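Local coordinates for protein geranyltranstransferase (Stenotrophomonas maltophilia, PDB 7LBJ) that probably makes a prenyl diphosphate such as (2E,6E)-farnesyl diphosphate by magnesium-dependent condensation of isoprenyl diphosphates, at residues A28-P33 against D123-R128; A189-A194 against D217-A222; R143-Q148 against G198-Q203. All coordinates share one frame; numbering follows the deposited sequence.

Contact 1: A28-P33 against D123-R128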
# COMPACT_ATOMS: atom_id res chain seq x y z
N ALA A 28 -6.79 -17.21 -7.48
CA ALA A 28 -6.15 -17.00 -8.77
C ALA A 28 -5.32 -15.72 -8.80
O ALA A 28 -4.36 -15.63 -9.58
CB ALA A 28 -7.21 -16.96 -9.88
N ALA A 29 -5.66 -14.74 -7.97
CA ALA A 29 -4.96 -13.44 -7.96
C ALA A 29 -3.67 -13.42 -7.16
O ALA A 29 -2.85 -12.52 -7.36
CB ALA A 29 -5.87 -12.35 -7.40
N LEU A 30 -3.47 -14.35 -6.27
CA LEU A 30 -2.27 -14.34 -5.45
C LEU A 30 -1.18 -15.23 -6.05
O LEU A 30 -1.48 -16.26 -6.67
CB LEU A 30 -2.60 -14.82 -4.04
CG LEU A 30 -3.48 -13.86 -3.25
CD1 LEU A 30 -3.97 -14.60 -2.03
CD2 LEU A 30 -2.68 -12.62 -2.85
N PRO A 31 0.09 -14.88 -5.84
CA PRO A 31 1.19 -15.71 -6.36
C PRO A 31 1.16 -17.11 -5.78
O PRO A 31 0.70 -17.34 -4.65
CB PRO A 31 2.45 -14.96 -5.92
CG PRO A 31 1.99 -13.58 -5.53
CD PRO A 31 0.58 -13.73 -5.06
N SER A 32 1.68 -18.06 -6.55
CA SER A 32 1.68 -19.45 -6.14
C SER A 32 2.66 -19.68 -4.99
O SER A 32 3.74 -19.08 -4.98
CB SER A 32 2.06 -20.37 -7.30
OG SER A 32 2.62 -21.59 -6.82
N PRO A 33 2.33 -20.55 -4.05
CA PRO A 33 3.30 -20.89 -2.99
C PRO A 33 4.53 -21.61 -3.50
O PRO A 33 5.52 -21.72 -2.76
CB PRO A 33 2.48 -21.78 -2.05
CG PRO A 33 1.46 -22.41 -2.96
CD PRO A 33 1.10 -21.35 -3.95
N ASP A 123 2.65 -5.99 3.86
CA ASP A 123 3.05 -4.97 2.89
C ASP A 123 2.65 -5.37 1.47
O ASP A 123 2.09 -4.56 0.72
CB ASP A 123 4.56 -4.74 2.97
CG ASP A 123 4.97 -4.04 4.25
OD1 ASP A 123 4.08 -3.45 4.91
OD2 ASP A 123 6.19 -4.06 4.57
N ALA A 124 2.92 -6.62 1.09
CA ALA A 124 2.66 -7.04 -0.28
C ALA A 124 1.18 -7.21 -0.57
O ALA A 124 0.75 -7.06 -1.73
CB ALA A 124 3.42 -8.34 -0.60
N LEU A 125 0.38 -7.59 0.44
CA LEU A 125 -1.06 -7.65 0.22
C LEU A 125 -1.62 -6.26 -0.04
O LEU A 125 -2.54 -6.09 -0.86
CB LEU A 125 -1.77 -8.30 1.41
CG LEU A 125 -1.49 -9.79 1.61
CD1 LEU A 125 -1.97 -10.24 3.00
CD2 LEU A 125 -2.16 -10.61 0.51
N GLN A 126 -1.11 -5.25 0.68
CA GLN A 126 -1.56 -3.88 0.41
C GLN A 126 -1.26 -3.50 -1.03
O GLN A 126 -2.13 -2.96 -1.73
CB GLN A 126 -0.91 -2.86 1.37
CG GLN A 126 -1.38 -1.45 0.97
CD GLN A 126 -0.84 -0.29 1.83
OE1 GLN A 126 -1.03 0.87 1.46
NE2 GLN A 126 -0.19 -0.58 2.95
N THR A 127 -0.04 -3.79 -1.51
CA THR A 127 0.29 -3.41 -2.87
C THR A 127 -0.60 -4.13 -3.87
O THR A 127 -1.05 -3.54 -4.86
CB THR A 127 1.76 -3.69 -3.18
OG1 THR A 127 2.58 -3.23 -2.09
CG2 THR A 127 2.17 -3.00 -4.49
N ARG A 128 -0.91 -5.41 -3.60
CA ARG A 128 -1.72 -6.16 -4.54
C ARG A 128 -3.14 -5.62 -4.61
O ARG A 128 -3.77 -5.68 -5.67
CB ARG A 128 -1.73 -7.65 -4.18
CG ARG A 128 -2.42 -8.53 -5.21
CD ARG A 128 -1.59 -8.64 -6.52
NE ARG A 128 -2.15 -9.64 -7.44
CZ ARG A 128 -2.50 -9.40 -8.70
NH1 ARG A 128 -2.32 -8.21 -9.26
NH2 ARG A 128 -3.03 -10.39 -9.43
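The backbones come closest between L30 and R128, whose CA atoms lie 8.2 Å apart, where helix 11-29 ends beside helix 115-134 in the all-helical fold of the polyprenyl synthetases. At L30 the chain leaves helical geometry and runs on as an extended loop, and the carbonyl of A29, in the last helical residue, is turned to the neighbouring helix. R128 takes it side-on with two nitrogens: NE and NH2 each reach A29 O at 3.0 Å, NH2 in the carbonyl plane on a lone pair, NE tilted 25° from that plane. The oxygen lies within 2° of the guanidinium plane, so both N-H groups converge on it at the group's edge. Arginine suits the place because its long chain, with CG anti to the backbone N (chi1 -173°) and a bend at chi2, spans the gap to a helix end, where carbonyls lack partners from a following turn.

Beside these bonds, L30 CD2 meets L125 CD2 at 3.9 Å. Farther along, R45 takes up the backbone oxygens of L30 and P31, while Q126 and T127 bond to T127 and Q126 of the second subunit. A29 is small enough to sit beside the arginine's end, its CB 4.0 Å from R128 NH2.

Contact 2: A189-A194 against D217-A222; sequences ALIRAA and DALGLA
R192 NH1 and D217 OD1 approach to 4.0 Å, a loose pairing of opposite charges, while the firm partner of the guanidinium lies one turn before D217: R192 NH2 forms a salt bridge with D213 OD2. The carboxylate carbon of D217 lies over one face of the guanidinium, and OD1 is well out of its plane, so any attraction is probably one of charge alone, without an N-H aimed at the oxygen. The two side chains run side by side and point the same way, the guanidinium and carboxylate planes 41° apart. What touches is the aliphatic part of the arginine: R192 CG sits 3.7 Å from D217 N, and CD packs 3.9 Å from OD1. A bend at chi3 (65°) then turns the guanidinium so that one face lies toward the carboxylate carbon. Arginine thus serves twice, its methylenes against backbone and its charge near two aspartates.

These residues lie on consecutive long helices of the polyprenyl synthetase fold, 176-201 and 206-233, whose segments run at 138° to each other with axes 8.5 Å apart. Beside this polar pair, I191 points at the partner helix. Both ends of its branched side chain are used: CD1 lies 3.8 Å from G220 CA, and CG2, anti to the backbone N, is 4.0 Å from L219 CD2. Because G220 has no side chain, the isoleucine comes directly against backbone, and I191 and G220 have their CA atoms only 6.0 Å apart. L219 crosses I191 at about a right angle and also touches M274 of helix 260-277, while L59 of helix 55-65 packs on I191.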
# COMPACT_ATOMS: atom_id res chain seq x y z
N ALA A 189 -14.26 3.56 7.64
CA ALA A 189 -13.88 4.12 6.35
C ALA A 189 -13.80 3.05 5.26
O ALA A 189 -14.27 3.26 4.14
CB ALA A 189 -12.54 4.85 6.47
N LEU A 190 -13.19 1.90 5.57
CA LEU A 190 -13.07 0.86 4.54
C LEU A 190 -14.41 0.21 4.24
O LEU A 190 -14.65 -0.21 3.10
CB LEU A 190 -12.06 -0.19 4.98
CG LEU A 190 -11.77 -1.35 4.02
CD1 LEU A 190 -11.14 -0.81 2.73
CD2 LEU A 190 -10.82 -2.32 4.73
N ILE A 191 -15.31 0.14 5.23
CA ILE A 191 -16.66 -0.35 4.98
C ILE A 191 -17.41 0.60 4.05
O ILE A 191 -18.10 0.16 3.12
CB ILE A 191 -17.38 -0.58 6.32
CG1 ILE A 191 -16.90 -1.91 6.89
CG2 ILE A 191 -18.90 -0.56 6.13
CD1 ILE A 191 -17.26 -2.12 8.39
N ARG A 192 -17.28 1.92 4.27
CA ARG A 192 -17.88 2.87 3.34
C ARG A 192 -17.22 2.80 1.97
O ARG A 192 -17.90 2.93 0.95
CB ARG A 192 -17.79 4.30 3.89
CG ARG A 192 -18.69 4.52 5.11
CD ARG A 192 -18.24 5.74 5.88
NE ARG A 192 -18.41 6.96 5.10
CZ ARG A 192 -18.07 8.16 5.53
NH1 ARG A 192 -17.50 8.33 6.72
NH2 ARG A 192 -18.30 9.23 4.76
N ALA A 193 -15.91 2.57 1.92
CA ALA A 193 -15.26 2.43 0.61
C ALA A 193 -15.82 1.25 -0.16
O ALA A 193 -16.01 1.33 -1.38
CB ALA A 193 -13.74 2.27 0.77
N ALA A 194 -16.09 0.14 0.52
CA ALA A 194 -16.60 -1.03 -0.18
C ALA A 194 -17.93 -0.72 -0.84
O ALA A 194 -18.12 -0.99 -2.03
CB ALA A 194 -16.73 -2.22 0.77
N ASP A 217 -22.14 4.14 6.47
CA ASP A 217 -21.63 4.76 7.69
C ASP A 217 -22.29 4.13 8.91
O ASP A 217 -21.61 3.71 9.86
CB ASP A 217 -21.91 6.27 7.63
CG ASP A 217 -21.16 7.07 8.69
OD1 ASP A 217 -20.12 6.60 9.20
OD2 ASP A 217 -21.61 8.19 9.01
N ALA A 218 -23.62 4.03 8.90
CA ALA A 218 -24.32 3.39 10.01
C ALA A 218 -23.93 1.93 10.16
O ALA A 218 -23.78 1.44 11.29
CB ALA A 218 -25.84 3.52 9.84
N LEU A 219 -23.76 1.20 9.04
CA LEU A 219 -23.42 -0.21 9.13
C LEU A 219 -22.07 -0.44 9.80
O LEU A 219 -21.92 -1.37 10.61
CB LEU A 219 -23.43 -0.85 7.73
CG LEU A 219 -23.32 -2.38 7.68
CD1 LEU A 219 -24.13 -2.90 6.52
CD2 LEU A 219 -21.88 -2.80 7.52
N GLY A 220 -21.07 0.37 9.46
CA GLY A 220 -19.75 0.18 10.04
C GLY A 220 -19.76 0.36 11.54
O GLY A 220 -19.10 -0.38 12.27
N LEU A 221 -20.51 1.36 12.03
CA LEU A 221 -20.64 1.52 13.48
C LEU A 221 -21.46 0.38 14.08
O LEU A 221 -21.08 -0.18 15.11
CB LEU A 221 -21.28 2.87 13.81
CG LEU A 221 -21.45 3.19 15.30
CD1 LEU A 221 -20.11 3.09 16.02
CD2 LEU A 221 -22.08 4.60 15.56
N ALA A 222 -22.58 0.01 13.44
CA ALA A 222 -23.40 -1.07 13.97
C ALA A 222 -22.59 -2.33 14.20
O ALA A 222 -22.73 -3.00 15.23
CB ALA A 222 -24.58 -1.36 13.02

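Contact 3: R143-Q148 against G198-Q203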
# COMPACT_ATOMS: atom_id res chain seq x y z
N ARG A 143 -11.37 3.08 -12.81
CA ARG A 143 -10.30 2.54 -11.97
C ARG A 143 -9.72 3.62 -11.08
O ARG A 143 -9.44 3.39 -9.91
CB ARG A 143 -9.20 1.92 -12.82
CG ARG A 143 -9.58 0.59 -13.49
CD ARG A 143 -8.40 0.11 -14.35
NE ARG A 143 -8.56 0.48 -15.76
CZ ARG A 143 -7.67 0.24 -16.70
NH1 ARG A 143 -6.46 -0.25 -16.42
NH2 ARG A 143 -7.99 0.47 -17.98
N VAL A 144 -9.52 4.83 -11.64
CA VAL A 144 -8.97 5.93 -10.85
C VAL A 144 -9.90 6.29 -9.70
O VAL A 144 -9.46 6.51 -8.57
CB VAL A 144 -8.69 7.15 -11.75
CG1 VAL A 144 -8.63 8.43 -10.94
CG2 VAL A 144 -7.39 6.93 -12.51
N ALA A 145 -11.21 6.34 -9.97
CA ALA A 145 -12.16 6.68 -8.90
C ALA A 145 -12.15 5.63 -7.80
O ALA A 145 -12.27 5.96 -6.61
CB ALA A 145 -13.57 6.85 -9.48
N CYS A 146 -12.03 4.35 -8.17
CA CYS A 146 -11.96 3.31 -7.16
C CYS A 146 -10.66 3.40 -6.37
O CYS A 146 -10.66 3.19 -5.16
CB CYS A 146 -12.10 1.93 -7.82
SG CYS A 146 -13.77 1.58 -8.32
N LEU A 147 -9.55 3.66 -7.07
CA LEU A 147 -8.25 3.77 -6.40
C LEU A 147 -8.21 4.96 -5.45
O LEU A 147 -7.67 4.85 -4.35
CB LEU A 147 -7.13 3.89 -7.41
CG LEU A 147 -6.69 2.58 -8.08
CD1 LEU A 147 -6.28 2.84 -9.52
CD2 LEU A 147 -5.54 1.99 -7.33
N GLN A 148 -8.76 6.11 -5.87
CA GLN A 148 -8.84 7.24 -4.94
C GLN A 148 -9.65 6.86 -3.71
O GLN A 148 -9.28 7.21 -2.57
CB GLN A 148 -9.49 8.44 -5.63
CG GLN A 148 -8.72 9.04 -6.79
CD GLN A 148 -9.54 10.09 -7.51
OE1 GLN A 148 -10.67 9.84 -7.91
NE2 GLN A 148 -8.97 11.26 -7.67
N GLY A 198 -18.54 -0.47 -5.07
CA GLY A 198 -19.56 -1.24 -5.77
C GLY A 198 -20.53 -0.35 -6.53
O GLY A 198 -20.90 -0.65 -7.66
N ALA A 199 -20.91 0.78 -5.92
CA ALA A 199 -21.85 1.68 -6.56
C ALA A 199 -21.19 2.42 -7.71
O ALA A 199 -21.82 2.66 -8.75
CB ALA A 199 -22.42 2.67 -5.54
N LEU A 200 -19.91 2.79 -7.56
CA LEU A 200 -19.19 3.39 -8.69
C LEU A 200 -19.14 2.43 -9.87
O LEU A 200 -19.33 2.84 -11.02
CB LEU A 200 -17.77 3.78 -8.27
CG LEU A 200 -17.66 5.02 -7.40
CD1 LEU A 200 -16.21 5.15 -6.92
CD2 LEU A 200 -18.07 6.24 -8.20
N CYS A 201 -18.88 1.15 -9.60
CA CYS A 201 -18.84 0.20 -10.71
C CYS A 201 -20.22 0.03 -11.33
O CYS A 201 -20.34 -0.30 -12.52
CB CYS A 201 -18.27 -1.14 -10.26
SG CYS A 201 -16.52 -1.11 -9.82
N GLY A 202 -21.27 0.25 -10.53
CA GLY A 202 -22.64 0.30 -11.00
C GLY A 202 -23.03 1.60 -11.68
O GLY A 202 -24.18 1.76 -12.09
N GLN A 203 -22.09 2.55 -11.78
CA GLN A 203 -22.30 3.84 -12.44
C GLN A 203 -23.32 4.70 -11.70
O GLN A 203 -24.06 5.47 -12.31
CB GLN A 203 -22.68 3.66 -13.91
CG GLN A 203 -21.71 2.74 -14.62
CD GLN A 203 -21.98 2.56 -16.10
OE1 GLN A 203 -22.45 3.46 -16.78
NE2 GLN A 203 -21.65 1.38 -16.61
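L200 reaches A145 with one methyl, CD1, which stands 4.1 Å from A145 CB and 4.0 Å from the backbone oxygen A145 O. This pairs the C-terminal turn of helix 176-201 with helix 140-154, two neighbours in the all-helical polyprenyl synthetase fold. Alanine fits here because its single methyl lets the leucine come close to the helix backbone, near enough for CD1 to approach C146 N as well. The carbonyl it touches is not left without a polar partner, since A145 O accepts from the hydroxyl of T149.

Beside this pair, C146 SG and C201 SG are 4.1 Å apart, a van der Waals separation, far longer than a disulfide. In both residues the sulfur is anti to the carbonyl carbon and beside the backbone N (chi1 -74° in C146 and -68° in C201), and from these positions each SG is the one side-chain atom of its residue to touch the other helix. Cysteine suits this buried spot as a compact, weakly polar side chain.

Farther out, L142 and T149 of helix 140-154 and L209 of helix 206-233 pack against L200, while L74 touches C201. On the far flank of 140-154, L147 meets L147 of the second subunit, so helix 140-154 stands between the second subunit and helix 176-201 here. G202 N makes the last ordinary helical bond, to G198 O; Q203, with phi 65°, then reverses the chain in a Schellman motif, and Q203 N returns to L200 O at 2.9 Å.

Contacts 2 and 3 share helix 176-201: the former uses 189-194 and the latter its C-terminal end, 198-203, so the helix meets 206-233 at one level and 140-154 at another, with centres about 16 Å apart. Their segments alternate along the chain. Contact 1 lies apart, its centre about 21 Å from that of contact 3 and about 25 Å from that of contact 2, but its helix 115-134 directly precedes helix 140-154 of contact 3. Contacts 1 and 3 both border the second subunit, whereas contact 2 is buried, its centre about 8 Å from that of the chain. A 1,2-ethanediol molecule, probably from the crystallisation liquor, lies about 4 Å from the D217 side chain.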